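Local atomic coordinates of transglutaminase-like enzymes, putative cysteine protease (Cytophaga hutchinsonii, PDB entry 3ISR), a protein that is a putative cysteine protease of the transglutaminase-like superfamily, whose natural substrate and biological role remain to be established. Residues I114-P119 with L191-S196; S120-S125 with G246-D251. One frame throughout, in Å; residues are numbered along the deposited sequence.

Contact 1. Residues I114-P119 with L191-S196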
loop_
_atom_site.group_PDB
_atom_site.type_symbol
_atom_site.label_atom_id
_atom_site.label_comp_id
_atom_site.label_asym_id
_atom_site.label_seq_id
_atom_site.Cartn_x
_atom_site.Cartn_y
_atom_site.Cartn_z
ATOM N N ILE B 114 4.662 -9.447 -26.725
ATOM C CA ILE B 114 4.698 -8.080 -26.190
ATOM C C ILE B 114 3.908 -7.882 -24.890
ATOM O O ILE B 114 4.410 -7.229 -23.987
ATOM C CB ILE B 114 4.271 -7.055 -27.263
ATOM C CG1 ILE B 114 5.255 -7.092 -28.444
ATOM C CG2 ILE B 114 4.145 -5.638 -26.661
ATOM C CD1 ILE B 114 6.655 -6.622 -28.113
ATOM N N PRO B 115 2.678 -8.434 -24.791
ATOM C CA PRO B 115 1.893 -8.207 -23.565
ATOM C C PRO B 115 2.617 -8.619 -22.284
ATOM O O PRO B 115 2.362 -8.045 -21.224
ATOM C CB PRO B 115 0.642 -9.080 -23.789
ATOM C CG PRO B 115 0.501 -9.131 -25.262
ATOM C CD PRO B 115 1.898 -9.183 -25.799
ATOM N N PHE B 116 3.560 -9.559 -22.386
ATOM C CA PHE B 116 4.231 -10.085 -21.210
ATOM C C PHE B 116 5.392 -9.212 -20.743
ATOM O O PHE B 116 6.120 -9.563 -19.826
ATOM C CB PHE B 116 4.623 -11.552 -21.447
ATOM C CG PHE B 116 3.430 -12.420 -21.722
ATOM C CD1 PHE B 116 2.591 -12.801 -20.682
ATOM C CD2 PHE B 116 3.102 -12.795 -23.037
ATOM C CE1 PHE B 116 1.448 -13.593 -20.917
ATOM C CE2 PHE B 116 1.949 -13.585 -23.297
ATOM C CZ PHE B 116 1.125 -13.982 -22.220
ATOM N N LEU B 117 5.540 -8.047 -21.371
ATOM C CA LEU B 117 6.451 -7.021 -20.883
ATOM C C LEU B 117 5.756 -6.063 -19.899
ATOM O O LEU B 117 6.417 -5.253 -19.240
ATOM C CB LEU B 117 6.994 -6.208 -22.078
ATOM C CG LEU B 117 8.025 -6.905 -22.986
ATOM C CD1 LEU B 117 8.143 -6.195 -24.351
ATOM C CD2 LEU B 117 9.387 -6.978 -22.288
ATOM N N PHE B 118 4.428 -6.110 -19.837
ATOM C CA PHE B 118 3.654 -5.089 -19.120
ATOM C C PHE B 118 3.213 -5.512 -17.730
ATOM O O PHE B 118 3.082 -6.710 -17.460
ATOM C CB PHE B 118 2.472 -4.619 -19.974
ATOM C CG PHE B 118 2.928 -3.887 -21.201
ATOM C CD1 PHE B 118 3.357 -2.574 -21.113
ATOM C CD2 PHE B 118 3.027 -4.551 -22.414
ATOM C CE1 PHE B 118 3.832 -1.885 -22.263
ATOM C CE2 PHE B 118 3.492 -3.897 -23.558
ATOM C CZ PHE B 118 3.895 -2.571 -23.489
ATOM N N PRO B 119 3.037 -4.533 -16.828
ATOM C CA PRO B 119 2.593 -4.881 -15.469
ATOM C C PRO B 119 1.218 -5.532 -15.514
ATOM O O PRO B 119 0.414 -5.240 -16.430
ATOM C CB PRO B 119 2.491 -3.528 -14.758
ATOM C CG PRO B 119 3.119 -2.493 -15.681
ATOM C CD PRO B 119 3.201 -3.077 -17.045
ATOM N N LEU B 191 9.980 -8.891 -11.437
ATOM C CA LEU B 191 11.374 -8.460 -11.554
ATOM C C LEU B 191 11.907 -8.610 -12.969
ATOM O O LEU B 191 12.643 -7.747 -13.441
ATOM C CB LEU B 191 12.251 -9.185 -10.518
ATOM C CG LEU B 191 11.971 -8.825 -9.046
ATOM C CD1 LEU B 191 12.639 -9.837 -8.115
ATOM C CD2 LEU B 191 12.431 -7.383 -8.696
ATOM N N CYS B 192 11.516 -9.679 -13.670
ATOM C CA CYS B 192 11.881 -9.811 -15.098
ATOM C C CYS B 192 11.321 -8.677 -15.936
ATOM O O CYS B 192 12.046 -8.040 -16.695
ATOM C CB CYS B 192 11.341 -11.098 -15.687
ATOM S SG CYS B 192 12.254 -12.554 -15.222
ATOM N N ARG B 193 10.014 -8.442 -15.827
ATOM C CA ARG B 193 9.410 -7.373 -16.614
ATOM C C ARG B 193 10.017 -6.016 -16.281
ATOM O O ARG B 193 10.130 -5.148 -17.155
ATOM C CB ARG B 193 7.900 -7.312 -16.388
ATOM C CG ARG B 193 7.169 -8.527 -16.909
ATOM C CD ARG B 193 5.654 -8.319 -16.823
ATOM N NE ARG B 193 4.971 -9.572 -17.162
ATOM C CZ ARG B 193 3.829 -9.966 -16.622
ATOM N NH1 ARG B 193 3.203 -9.172 -15.739
ATOM N NH2 ARG B 193 3.323 -11.154 -16.958
ATOM N N ALA B 194 10.396 -5.827 -15.022
ATOM C CA ALA B 194 10.982 -4.544 -14.593
ATOM C C ALA B 194 12.281 -4.279 -15.347
ATOM O O ALA B 194 12.684 -3.120 -15.534
ATOM C CB ALA B 194 11.218 -4.573 -13.082
ATOM N N LEU B 195 12.930 -5.361 -15.778
ATOM C CA LEU B 195 14.182 -5.306 -16.560
ATOM C C LEU B 195 13.972 -5.487 -18.066
ATOM O O LEU B 195 14.925 -5.779 -18.803
ATOM C CB LEU B 195 15.183 -6.362 -16.048
ATOM C CG LEU B 195 15.634 -6.203 -14.589
ATOM C CD1 LEU B 195 16.235 -7.504 -14.052
ATOM C CD2 LEU B 195 16.594 -5.021 -14.424
ATOM N N SER B 196 12.733 -5.305 -18.524
ATOM C CA SER B 196 12.367 -5.437 -19.952
ATOM C C SER B 196 12.582 -6.848 -20.504
ATOM O O SER B 196 12.983 -7.023 -21.655
ATOM C CB SER B 196 13.100 -4.410 -20.833
ATOM O OG SER B 196 12.958 -3.103 -20.302
HETATM O O HOH W 1 9.107 -4.468 -19.576
#

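Contact 2. Residues S120-S125 with G246-D251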
loop_
_atom_site.group_PDB
_atom_site.type_symbol
_atom_site.label_atom_id
_atom_site.label_comp_id
_atom_site.label_asym_id
_atom_site.label_seq_id
_atom_site.Cartn_x
_atom_site.Cartn_y
_atom_site.Cartn_z
ATOM N N SER B 120 0.930 -6.377 -14.529
ATOM C CA SER B 120 -0.375 -6.995 -14.399
ATOM C C SER B 120 -0.843 -6.879 -12.939
ATOM O O SER B 120 -0.121 -6.320 -12.119
ATOM C CB SER B 120 -0.281 -8.458 -14.831
ATOM O OG SER B 120 0.676 -9.143 -14.057
ATOM N N ARG B 121 -2.044 -7.376 -12.613
ATOM C CA ARG B 121 -2.580 -7.219 -11.248
ATOM C C ARG B 121 -1.586 -7.555 -10.120
ATOM O O ARG B 121 -1.393 -6.764 -9.184
ATOM C CB ARG B 121 -3.868 -8.044 -11.067
ATOM C CG ARG B 121 -4.385 -8.131 -9.600
ATOM C CD ARG B 121 -4.760 -6.759 -8.945
ATOM N NE ARG B 121 -5.152 -7.045 -7.565
ATOM C CZ ARG B 121 -4.323 -7.083 -6.521
ATOM N NH1 ARG B 121 -3.028 -6.794 -6.660
ATOM N NH2 ARG B 121 -4.794 -7.420 -5.322
ATOM N N TYR B 122 -0.978 -8.737 -10.192
ATOM C CA TYR B 122 -0.096 -9.210 -9.122
ATOM C C TYR B 122 1.384 -8.997 -9.405
ATOM O O TYR B 122 2.225 -9.450 -8.642
ATOM C CB TYR B 122 -0.364 -10.703 -8.874
ATOM C CG TYR B 122 -1.811 -10.937 -8.527
ATOM C CD1 TYR B 122 -2.323 -10.528 -7.290
ATOM C CD2 TYR B 122 -2.684 -11.521 -9.451
ATOM C CE1 TYR B 122 -3.685 -10.715 -6.982
ATOM C CE2 TYR B 122 -4.027 -11.724 -9.156
ATOM C CZ TYR B 122 -4.518 -11.313 -7.927
ATOM O OH TYR B 122 -5.838 -11.535 -7.646
ATOM N N CYS B 123 1.708 -8.318 -10.512
ATOM C CA CYS B 123 3.106 -8.149 -10.924
ATOM C C CYS B 123 3.313 -6.686 -11.330
ATOM O O CYS B 123 3.300 -6.342 -12.528
ATOM C CB CYS B 123 3.468 -9.083 -12.088
ATOM S SG CYS B 123 3.139 -10.829 -11.798
ATOM N N GLN B 124 3.495 -5.827 -10.317
ATOM C CA GLN B 124 3.592 -4.362 -10.521
ATOM C C GLN B 124 5.014 -3.974 -10.891
ATOM O O GLN B 124 5.748 -3.318 -10.118
ATOM C CB GLN B 124 3.113 -3.609 -9.275
ATOM C CG GLN B 124 1.706 -4.024 -8.770
ATOM C CD GLN B 124 1.772 -5.040 -7.636
ATOM O OE1 GLN B 124 2.626 -5.946 -7.629
ATOM N NE2 GLN B 124 0.874 -4.891 -6.658
ATOM N N SER B 125 5.410 -4.396 -12.087
ATOM C CA SER B 125 6.775 -4.261 -12.547
ATOM C C SER B 125 7.132 -2.803 -12.695
ATOM O O SER B 125 8.286 -2.406 -12.511
ATOM C CB SER B 125 6.969 -5.004 -13.883
ATOM O OG SER B 125 5.868 -4.790 -14.762
ATOM N N GLY B 246 -0.298 -17.502 -18.297
ATOM C CA GLY B 246 -0.974 -16.233 -18.533
ATOM C C GLY B 246 -0.124 -15.138 -17.910
ATOM O O GLY B 246 1.003 -15.379 -17.500
ATOM N N ARG B 247 -0.675 -13.939 -17.829
ATOM C CA ARG B 247 0.082 -12.808 -17.317
ATOM C C ARG B 247 0.409 -12.987 -15.835
ATOM O O ARG B 247 1.509 -12.659 -15.397
ATOM C CB ARG B 247 -0.694 -11.511 -17.579
ATOM C CG ARG B 247 -0.862 -11.221 -19.044
ATOM C CD ARG B 247 -1.763 -10.002 -19.317
ATOM N NE ARG B 247 -1.138 -8.768 -18.825
ATOM C CZ ARG B 247 -1.661 -7.547 -18.936
ATOM N NH1 ARG B 247 -1.005 -6.513 -18.432
ATOM N NH2 ARG B 247 -2.833 -7.364 -19.549
ATOM N N ASP B 248 -0.545 -13.516 -15.074
ATOM C CA ASP B 248 -0.360 -13.799 -13.652
ATOM C C ASP B 248 -1.544 -14.625 -13.219
ATOM O O ASP B 248 -2.311 -15.069 -14.085
ATOM C CB ASP B 248 -0.195 -12.520 -12.797
ATOM C CG ASP B 248 -1.379 -11.566 -12.861
ATOM O OD1 ASP B 248 -2.510 -11.958 -13.183
ATOM O OD2 ASP B 248 -1.163 -10.358 -12.555
ATOM N N ALA B 249 -1.699 -14.823 -11.916
ATOM C CA ALA B 249 -2.757 -15.728 -11.392
ATOM C C ALA B 249 -4.183 -15.265 -11.723
ATOM O O ALA B 249 -5.094 -16.073 -11.699
ATOM C CB ALA B 249 -2.603 -15.953 -9.896
ATOM N N ALA B 250 -4.383 -13.989 -12.069
ATOM C CA ALA B 250 -5.725 -13.541 -12.456
ATOM C C ALA B 250 -6.194 -14.320 -13.691
ATOM O O ALA B 250 -7.406 -14.477 -13.924
ATOM C CB ALA B 250 -5.734 -12.022 -12.752
ATOM N N ASP B 251 -5.237 -14.776 -14.500
ATOM C CA ASP B 251 -5.556 -15.522 -15.727
ATOM C C ASP B 251 -5.462 -17.033 -15.546
ATOM O O ASP B 251 -5.607 -17.785 -16.523
ATOM C CB ASP B 251 -4.568 -15.169 -16.832
ATOM C CG ASP B 251 -4.673 -13.741 -17.299
ATOM O OD1 ASP B 251 -5.772 -13.138 -17.244
ATOM O OD2 ASP B 251 -3.638 -13.249 -17.787
HETATM O O HOH W 2 -3.826 -8.947 -14.312
#

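Contact 1. Residues I114-P119 with L191-S196
Arg193 lays its side chain against the backbone of Phe116, Leu117 and Phe118. Its chain is extended from CG to NE (chi3 -172°), which brings NE to the carbonyl oxygens of Phe116, in the 114-117 3-10 turn, and of Phe118, just after it. On the way, Arg193 CD passes 3.1 Å from Phe118 O. NE then gives a weak hydrogen bond to Phe116 O at 2.9 Å, bent to 126° at the hydrogen. NH1 lies 3.0 Å from Phe118 O; its hydrogen bond is to Ser120 OG. NH2 sits at the edge of the Phe116 ring, 4.1 Å from CD1, with the ring and guanidinium planes 44° apart. Its polar partners lie beyond this contact: Arg247 O and Ala199 O both accept from it. The guanidinium of this buried residue is thus gripped by backbone oxygens of Phe116, Arg247 and Ala199 and by the Ser120 hydroxyl.

A second link runs closer to the helix. One water donates to Leu117 O at 2.8 Å and to Arg193 O at 2.7 Å. Beside it, Leu117 CD2 packs against Ser196 O at 3.7 Å. Ser196 has positive phi, and its N bonds to Arg193 O, which therefore accepts from both Ser196 N and the water. Ile197 N closes the wider turn on Cys192 O. This is a Schellman motif, and it ends helix 181-194 of the transglutaminase-like fold beside residues 114-119.

Contact 2. Residues S120-S125 with G246-D251
A type I beta turn, Ser120 to Cys123, meets an Asx turn at Asp248 in the loop after strand 240-246. The carboxylate of Asp248 joins the two. Its CG stands between the backbone N and the carbonyl carbon (chi1 60°), the crowded position, and OD2 reaches into the turn. Two donors grip OD2 from opposite faces of the carboxylate plane. Ser120 OG donates at 2.7 Å, and Tyr122 N donates at 2.9 Å in a nearly straight bond of 172°. Arg121 N, between them in the chain, instead gives its hydrogen to a water, which makes a weak bond to Asp248 OD1. OD1 also accepts from Ala250 N at 3.0 Å and so closes the Asx turn. With this many donors, the buried carboxylate is probably held as the anion.

The Tyr122 and Asp248 side chains cross at about a right angle, ring and carboxylate planes 60° apart, with CD2 3.6 Å from OD2. Helix 181-194 supplies further neighbours: Arg182 makes a cation-pi contact with this ring, and His186 meets it with nearly parallel planes. Arg247 turns its polar end to Asp251 of the second subunit. Cys123 SG packs on Asp248 CB at 3.9 Å. Next along the same ring edge, Ala250 N lies near the ring plane, 3.7 Å from Tyr122 CE2, and Ala250 CB touches the same carbon at 4.0 Å.

Contacts 1 and 2 use consecutive pieces of one long loop, between strand 78-96 and helix 129-136. Contact 1 is partly buried and sets the loop on the end of helix 181-194. Contact 2 is buried, closer to the centre of the chain, and joins the loop to the turn after strand 240-246. In contact 1 an arginine meets carbonyl oxygens; in contact 2 a carboxylate, probably charged, accepts from a hydroxyl and backbone N-H groups. Arg193 connects them, since its guanidinium reaches both segments of contact 2. Both contacts pack on the second subunit. In contact 2, Arg121 and Arg247 also pair with Asp126 and Asp251 of that subunit.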